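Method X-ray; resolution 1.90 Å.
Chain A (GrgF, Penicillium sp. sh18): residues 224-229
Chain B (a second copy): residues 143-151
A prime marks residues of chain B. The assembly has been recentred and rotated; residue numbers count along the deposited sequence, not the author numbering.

Chain A (224-229) VQYISP
Chain B 143-151: STGNPERRQ

Contact between two copies of GrgF, built round Tyr226 of chain A and Arg150′ of chain B, which cover 86 and 77 Å² of a buried total of 207 Å². The chain A stretch has no regular helix or strand. Val224, Gln225 and Tyr226 have phi/psi of -68/-20, -65/-18 and -88/-4, a turn held by Ile227 N donating to Val224 O at 3.1 Å. Ile227 follows at -62/-48, Ser228 extends the chain at -60/140, and a cis peptide bond leads into Pro229 (-93/17, C-gamma endo). In chain B, Gly145′ (66/-145) has the positive phi that favours glycine, and Asn146′ (-78/112) leads into a 3-10 segment, Pro147′ to Arg149′ (-64/-23, -73/-3, -108/4). The Asn146′ side chain (chi1 t, chi2 -13°) accepts from Glu148′ N at OD1, 2.9 Å, while its backbone O accepts from Arg149′ N at 2.8 Å. Arg150′ (-68/-23) and Gln151′ (-64/-51) carry the chain onward into helix.

The backbones remain well apart, the nearest CA atoms being those of Tyr226 and Pro147′ at 8.5 Å, so side chains bridge most of the gap. Tyr226 points toward chain B with chi1 m (-56°) and chi2 -51°. Arg150′ points back toward chain A, chi1 p (79°), chi2 and chi3 t, chi4 -91°, an extended arm ending in a planar guanidinium. Tyr226 CD1 lies over one face of that group, 3.1 Å from Arg150′ NE, a close approach of aromatic carbon to a delocalised cation. The ring edge meets Pro147′ (C-gamma exo), with Pro147′ CB 4.1 Å from Tyr226 CE1 in an apolar contact. Farther out, Tyr226 OH comes within 3.9 Å of Thr144′ CG2; Thr144′ (chi1 m) also points toward chain A.

Arg150′ is steadied within its own chain: NH2 donates to Pro147′ O at 2.7 Å, tying the guanidinium to the backbone of the 3-10 segment, and Arg150′ N donates to the same Pro147′ O at 3.3 Å. NH1 faces the chain A backbone, with Ser228 O near the guanidinium plane, 3.5 Å from Arg150′ NH1. A water joins the two chains here. It donates to Gln225 O at 2.8 Å and to Ser228 O at 2.7 Å, and accepts a weak bond from Arg150′ NH1 at 2.5 Å, linking the charged group to two backbone carbonyls of chain A.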

ATOM      1  N   VAL A 224      -9.874   5.846   7.097  1.00 21.09           N
ATOM      2  CA  VAL A 224     -10.478   7.156   7.376  1.00 17.55           C
ATOM      3  C   VAL A 224     -10.979   7.270   8.816  1.00 23.98           C
ATOM      4  O   VAL A 224     -11.126   8.389   9.335  1.00 16.63           O
ATOM      5  CB  VAL A 224     -11.610   7.488   6.389  1.00 21.43           C
ATOM      6  CG1 VAL A 224     -11.038   7.744   5.007  1.00 22.16           C
ATOM      7  CG2 VAL A 224     -12.697   6.386   6.378  1.00 22.63           C
ATOM      8  N   GLN A 225     -11.205   6.143   9.501  1.00 21.57           N
ATOM      9  CA  GLN A 225     -11.583   6.220  10.909  1.00 24.00           C
ATOM     10  C   GLN A 225     -10.471   6.801  11.771  1.00 25.43           C
ATOM     11  O   GLN A 225     -10.747   7.264  12.885  1.00 27.66           O
ATOM     12  CB  GLN A 225     -11.995   4.840  11.437  1.00 22.53           C
ATOM     13  CG  GLN A 225     -10.856   3.864  11.584  1.00 29.82           C
ATOM     14  CD  GLN A 225     -10.698   2.969  10.363  1.00 37.36           C
ATOM     15  OE1 GLN A 225     -10.980   3.385   9.225  1.00 32.98           O
ATOM     16  NE2 GLN A 225     -10.270   1.721  10.592  1.00 32.21           N
ATOM     17  N   TYR A 226      -9.233   6.824  11.272  1.00 22.29           N
ATOM     18  CA  TYR A 226      -8.104   7.375  12.018  1.00 22.03           C
ATOM     19  C   TYR A 226      -7.914   8.871  11.823  1.00 21.69           C
ATOM     20  O   TYR A 226      -7.015   9.457  12.439  1.00 22.32           O
ATOM     21  CB  TYR A 226      -6.811   6.663  11.629  1.00 24.88           C
ATOM     22  CG  TYR A 226      -6.845   5.152  11.803  1.00 27.77           C
ATOM     23  CD1 TYR A 226      -7.249   4.576  12.999  1.00 34.33           C
ATOM     24  CD2 TYR A 226      -6.466   4.317  10.774  1.00 29.77           C
ATOM     25  CE1 TYR A 226      -7.262   3.209  13.171  1.00 37.35           C
ATOM     26  CE2 TYR A 226      -6.481   2.939  10.929  1.00 37.83           C
ATOM     27  CZ  TYR A 226      -6.880   2.391  12.130  1.00 41.93           C
ATOM     28  OH  TYR A 226      -6.897   1.015  12.281  1.00 44.38           O
ATOM     29  N   ILE A 227      -8.696   9.513  10.962  1.00 18.94           N
ATOM     30  CA  ILE A 227      -8.522  10.950  10.802  1.00 18.01           C
ATOM     31  C   ILE A 227      -8.803  11.662  12.120  1.00 17.78           C
ATOM     32  O   ILE A 227      -8.015  12.497  12.573  1.00 15.53           O
ATOM     33  CB  ILE A 227      -9.410  11.468   9.659  1.00 16.98           C
ATOM     34  CG1 ILE A 227      -8.980  10.840   8.325  1.00 13.65           C
ATOM     35  CG2 ILE A 227      -9.378  13.006   9.619  1.00 17.39           C
ATOM     36  CD1 ILE A 227      -9.997  11.022   7.208  1.00 16.66           C
ATOM     37  N   SER A 228      -9.908  11.322  12.769  1.00 17.05           N
ATOM     38  CA  SER A 228     -10.249  12.022  14.001  1.00 19.10           C
ATOM     39  C   SER A 228      -9.126  11.829  15.023  1.00 23.18           C
ATOM     40  O   SER A 228      -8.597  10.720  15.164  1.00 20.92           O
ATOM     41  CB  SER A 228     -11.577  11.526  14.573  1.00 21.41           C
ATOM     42  OG  SER A 228     -11.758  11.963  15.911  1.00 20.55           O
ATOM     43  N   PRO A 229      -8.767  12.866  15.791  1.00 21.12           N
ATOM     44  CA  PRO A 229      -9.561  14.090  15.948  1.00 20.20           C
ATOM     45  C   PRO A 229      -9.247  15.262  15.005  1.00 21.61           C
ATOM     46  O   PRO A 229      -9.684  16.387  15.307  1.00 19.53           O
ATOM     47  CB  PRO A 229      -9.274  14.483  17.395  1.00 22.55           C
ATOM     48  CG  PRO A 229      -7.835  14.058  17.586  1.00 23.69           C
ATOM     49  CD  PRO A 229      -7.654  12.799  16.756  1.00 22.93           C
TER
ATOM     50  N   SER B 143      -1.686  -6.458  12.361  1.00 38.28           N
ATOM     51  CA  SER B 143      -0.667  -5.899  13.247  1.00 35.00           C
ATOM     52  C   SER B 143      -1.094  -4.568  13.855  1.00 37.71           C
ATOM     53  O   SER B 143      -0.248  -3.820  14.355  1.00 38.72           O
ATOM     54  CB  SER B 143       0.652  -5.707  12.497  1.00 34.40           C
ATOM     55  OG  SER B 143       1.427  -6.891  12.484  1.00 47.24           O
ATOM     56  N   THR B 144      -2.387  -4.241  13.797  1.00 38.38           N
ATOM     57  CA  THR B 144      -2.834  -2.939  14.282  1.00 40.93           C
ATOM     58  C   THR B 144      -2.615  -2.793  15.783  1.00 44.25           C
ATOM     59  O   THR B 144      -2.293  -1.696  16.263  1.00 43.76           O
ATOM     60  CB  THR B 144      -4.306  -2.735  13.927  1.00 42.78           C
ATOM     61  OG1 THR B 144      -4.455  -2.763  12.501  1.00 36.52           O
ATOM     62  CG2 THR B 144      -4.820  -1.402  14.477  1.00 41.99           C
ATOM     63  N   GLY B 145      -2.743  -3.888  16.530  1.00 44.49           N
ATOM     64  CA  GLY B 145      -2.657  -3.787  17.974  1.00 45.97           C
ATOM     65  C   GLY B 145      -3.827  -2.987  18.506  1.00 45.05           C
ATOM     66  O   GLY B 145      -4.943  -3.045  17.977  1.00 41.35           O
ATOM     67  N   ASN B 146      -3.576  -2.228  19.565  1.00 40.98           N
ATOM     68  CA  ASN B 146      -4.586  -1.317  20.080  1.00 43.81           C
ATOM     69  C   ASN B 146      -4.614  -0.083  19.186  1.00 44.06           C
ATOM     70  O   ASN B 146      -3.646   0.688  19.175  1.00 39.63           O
ATOM     71  CB  ASN B 146      -4.281  -0.941  21.533  1.00 44.18           C
ATOM     72  CG  ASN B 146      -5.355  -0.059  22.154  1.00 47.62           C
ATOM     73  OD1 ASN B 146      -6.217   0.480  21.460  1.00 46.19           O
ATOM     74  ND2 ASN B 146      -5.298   0.097  23.473  1.00 47.70           N
ATOM     75  N   PRO B 147      -5.692   0.138  18.423  1.00 45.62           N
ATOM     76  CA  PRO B 147      -5.725   1.305  17.528  1.00 44.41           C
ATOM     77  C   PRO B 147      -5.696   2.622  18.270  1.00 44.46           C
ATOM     78  O   PRO B 147      -5.293   3.632  17.682  1.00 41.22           O
ATOM     79  CB  PRO B 147      -7.041   1.128  16.754  1.00 44.69           C
ATOM     80  CG  PRO B 147      -7.412  -0.322  16.942  1.00 50.31           C
ATOM     81  CD  PRO B 147      -6.927  -0.656  18.322  1.00 46.65           C
ATOM     82  N   GLU B 148      -6.110   2.644  19.541  1.00 43.72           N
ATOM     83  CA  GLU B 148      -5.966   3.816  20.398  1.00 43.51           C
ATOM     84  C   GLU B 148      -4.529   4.063  20.827  1.00 42.95           C
ATOM     85  O   GLU B 148      -4.276   5.037  21.537  1.00 47.68           O
ATOM     86  CB  GLU B 148      -6.838   3.677  21.647  1.00 46.89           C
ATOM     87  CG  GLU B 148      -8.134   4.454  21.591  1.00 50.70           C
ATOM     88  CD  GLU B 148      -9.057   3.938  20.519  1.00 51.52           C
ATOM     89  OE1 GLU B 148      -9.178   2.703  20.400  1.00 51.75           O
ATOM     90  OE2 GLU B 148      -9.650   4.762  19.791  1.00 59.95           O
ATOM     91  N   ARG B 149      -3.592   3.202  20.448  1.00 41.02           N
ATOM     92  CA  ARG B 149      -2.178   3.394  20.745  1.00 43.96           C
ATOM     93  C   ARG B 149      -1.393   3.764  19.487  1.00 38.32           C
ATOM     94  O   ARG B 149      -0.170   3.948  19.541  1.00 36.91           O
ATOM     95  CB  ARG B 149      -1.645   2.118  21.430  1.00 43.03           C
ATOM     96  CG  ARG B 149      -0.145   1.957  21.650  1.00 49.92           C
ATOM     97  CD  ARG B 149       0.558   3.078  22.411  1.00 51.46           C
ATOM     98  NE  ARG B 149       1.928   3.249  21.916  1.00 51.51           N
ATOM     99  CZ  ARG B 149       2.895   2.336  22.039  1.00 45.66           C
ATOM    100  NH1 ARG B 149       4.107   2.579  21.555  1.00 45.67           N
ATOM    101  NH2 ARG B 149       2.655   1.182  22.649  1.00 47.84           N
ATOM    102  N   ARG B 150      -2.085   3.937  18.358  1.00 37.42           N
ATOM    103  CA  ARG B 150      -1.427   4.266  17.100  1.00 36.70           C
ATOM    104  C   ARG B 150      -0.801   5.655  17.096  1.00 34.09           C
ATOM    105  O   ARG B 150       0.129   5.888  16.319  1.00 31.31           O
ATOM    106  CB  ARG B 150      -2.425   4.156  15.949  1.00 37.35           C
ATOM    107  CG  ARG B 150      -3.345   5.356  15.840  1.00 35.96           C
ATOM    108  CD  ARG B 150      -4.498   5.103  14.884  1.00 39.74           C
ATOM    109  NE  ARG B 150      -5.366   6.276  14.783  1.00 33.97           N
ATOM    110  CZ  ARG B 150      -6.426   6.489  15.557  1.00 36.50           C
ATOM    111  NH1 ARG B 150      -7.159   7.592  15.402  1.00 31.04           N
ATOM    112  NH2 ARG B 150      -6.756   5.597  16.488  1.00 35.91           N
ATOM    113  N   GLN B 151      -1.268   6.572  17.954  1.00 33.87           N
ATOM    114  CA  GLN B 151      -0.835   7.967  17.865  1.00 32.54           C
ATOM    115  C   GLN B 151       0.654   8.155  18.141  1.00 35.99           C
ATOM    116  O   GLN B 151       1.330   8.814  17.329  1.00 33.20           O
ATOM    117  CB  GLN B 151      -1.697   8.837  18.794  1.00 32.72           C
ATOM    118  CG  GLN B 151      -3.205   8.567  18.690  1.00 43.60           C
ATOM    119  CD  GLN B 151      -3.658   7.370  19.530  1.00 45.25           C
ATOM    120  OE1 GLN B 151      -2.849   6.518  19.897  1.00 45.18           O
ATOM    121  NE2 GLN B 151      -4.953   7.306  19.837  1.00 44.22           N
TER
HETATM  122  O   HOH W   1      -9.585   8.202  15.214  1.00 31.30           O